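Local coordinates for protein muramidase (Sodiomyces alcalophilus, PDB 6ZM8) that cleaves bacterial peptidoglycan as a fungal lysozyme-type muramidase of glycoside hydrolase family 25, at residues A[82-86]-A[87-91]. Numbering follows the deposited sequence.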
loop_
_atom_site.group_PDB
_atom_site.type_symbol
_atom_site.label_atom_id
_atom_site.label_comp_id
_atom_site.label_asym_id
_atom_site.label_seq_id
_atom_site.Cartn_x
_atom_site.Cartn_y
_atom_site.Cartn_z
ATOM N N GLY A 82 0.053 -12.117 -1.932
ATOM C CA GLY A 82 -0.452 -12.812 -3.103
ATOM C C GLY A 82 -1.780 -12.223 -3.561
ATOM O O GLY A 82 -2.540 -11.659 -2.778
ATOM N N TRP A 83 -2.066 -12.396 -4.827
ATOM C CA TRP A 83 -3.257 -11.825 -5.441
ATOM C C TRP A 83 -4.101 -12.946 -6.051
ATOM O O TRP A 83 -3.586 -13.923 -6.502
ATOM C CB TRP A 83 -2.875 -10.752 -6.452
ATOM C CG TRP A 83 -4.052 -10.133 -7.132
ATOM C CD1 TRP A 83 -4.910 -9.189 -6.632
ATOM C CD2 TRP A 83 -4.537 -10.460 -8.445
ATOM N NE1 TRP A 83 -5.880 -8.909 -7.566
ATOM C CE2 TRP A 83 -5.683 -9.656 -8.691
ATOM C CE3 TRP A 83 -4.084 -11.301 -9.459
ATOM C CZ2 TRP A 83 -6.367 -9.679 -9.901
ATOM C CZ3 TRP A 83 -4.743 -11.307 -10.668
ATOM C CH2 TRP A 83 -5.867 -10.501 -10.890
ATOM N N SER A 84 -5.397 -12.788 -6.107
ATOM C CA SER A 84 -6.205 -13.652 -6.997
ATOM C C SER A 84 -7.347 -12.781 -7.505
ATOM O O SER A 84 -7.758 -11.833 -6.844
ATOM C CB SER A 84 -6.641 -14.944 -6.376
ATOM O OG SER A 84 -7.732 -14.745 -5.509
ATOM N N LYS A 85 -7.849 -13.174 -8.667
ATOM C CA LYS A 85 -8.829 -12.436 -9.483
ATOM C C LYS A 85 -10.261 -12.815 -9.033
ATOM O O LYS A 85 -11.074 -13.266 -9.805
ATOM C CB LYS A 85 -8.621 -12.656 -10.980
ATOM C CG LYS A 85 -9.304 -11.567 -11.819
ATOM C CD LYS A 85 -9.601 -12.033 -13.231
ATOM C CE LYS A 85 -10.266 -11.006 -14.101
ATOM N NZ LYS A 85 -9.315 -9.935 -14.492
ATOM N N ASP A 86 -10.556 -12.522 -7.788
ATOM C CA ASP A 86 -11.836 -12.873 -7.138
ATOM C C ASP A 86 -12.698 -11.665 -6.905
ATOM O O ASP A 86 -13.775 -11.788 -6.316
ATOM C CB ASP A 86 -11.619 -13.676 -5.857
ATOM C CG ASP A 86 -10.776 -12.979 -4.776
ATOM O OD1 ASP A 86 -10.411 -11.793 -5.013
ATOM O OD2 ASP A 86 -10.413 -13.635 -3.714
ATOM N N GLY A 87 -12.277 -10.493 -7.395
ATOM C CA GLY A 87 -13.032 -9.244 -7.258
ATOM C C GLY A 87 -12.908 -8.596 -5.910
ATOM O O GLY A 87 -13.443 -7.510 -5.743
ATOM N N ILE A 88 -12.181 -9.228 -4.961
ATOM C CA ILE A 88 -12.100 -8.675 -3.624
ATOM C C ILE A 88 -10.651 -8.530 -3.148
ATOM O O ILE A 88 -10.446 -8.185 -1.989
ATOM C CB ILE A 88 -12.913 -9.467 -2.591
ATOM C CG1 ILE A 88 -12.451 -10.907 -2.459
ATOM C CG2 ILE A 88 -14.407 -9.353 -2.916
ATOM C CD1 ILE A 88 -12.918 -11.589 -1.186
ATOM N N THR A 89 -9.672 -8.768 -4.021
ATOM C CA THR A 89 -8.270 -8.689 -3.627
ATOM C C THR A 89 -7.615 -7.540 -4.352
ATOM O O THR A 89 -7.489 -7.530 -5.583
ATOM C CB THR A 89 -7.518 -10.001 -3.901
ATOM O OG1 THR A 89 -8.258 -11.116 -3.403
ATOM C CG2 THR A 89 -6.179 -9.981 -3.201
ATOM N N LEU A 90 -7.205 -6.522 -3.589
ATOM C CA LEU A 90 -6.460 -5.425 -4.171
ATOM C C LEU A 90 -5.037 -5.883 -4.488
ATOM O O LEU A 90 -4.476 -6.753 -3.802
ATOM C CB LEU A 90 -6.401 -4.252 -3.179
ATOM C CG LEU A 90 -7.771 -3.610 -2.912
ATOM C CD1 LEU A 90 -7.690 -2.644 -1.741
ATOM C CD2 LEU A 90 -8.318 -2.934 -4.145
ATOM N N PRO A 91 -4.394 -5.271 -5.487
ATOM C CA PRO A 91 -2.968 -5.502 -5.659
ATOM C C PRO A 91 -2.238 -5.069 -4.384
ATOM O O PRO A 91 -2.609 -4.096 -3.730
ATOM C CB PRO A 91 -2.604 -4.618 -6.852
ATOM C CG PRO A 91 -3.640 -3.487 -6.774
ATOM C CD PRO A 91 -4.906 -4.167 -6.335
HETATM O O HOH W 1 -9.511 -9.530 -6.972
#
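Trp83 turns the edge of its indole to the backbone of Thr89: the carbonyl O of Thr89 lies in the ring plane, 2.9 Å from NE1. The N-H...O angle of 128° marks this hydrogen bond as weak, and the stronger partner of NE1 is the carbonyl of Ala205. One ring face carries Lys85 N, 3.9 Å above the plane and displaced toward the rim. CD1 of Trp83 also meets the methyl CG2 of Thr89 at 3.7 Å; CG2 lies anti to the backbone N, which aims that methyl at the indole while OG1 is left for Asp86.

The second flat group is the carboxylate of Asp86, whose side chain crosses those of Thr89 and Ile88 at about a right angle. Its OD1 accepts twice. Thr89 OG1 comes to the syn lone pair of OD1 at 2.8 Å. Ile88 N, 3.1 Å from OD1, arrives instead from above the carboxylate plane. That second bond is fairly straight, with an N-H...O angle of 161°. Inside the turn a water donates to Ser84 O (2.9 Å from its oxygen) and accepts from Thr89 N, bridging the two arms. Replacing Thr89 with a valine would probably leave Asp86 OD1 without its hydroxyl donor and cost Arg56 NH1 its hydroxyl acceptor.

The chain thus doubles back, its two arms nearly antiparallel, in the loop between helix 69-78 and strand 93-95 of the family's TIM-barrel-related fold. Arg56 of strand 55-61 bonds the backbone of Ile88 and Leu90, while Leu90 and Pro91 pack on Leu204 of the C-terminal helix 198-206.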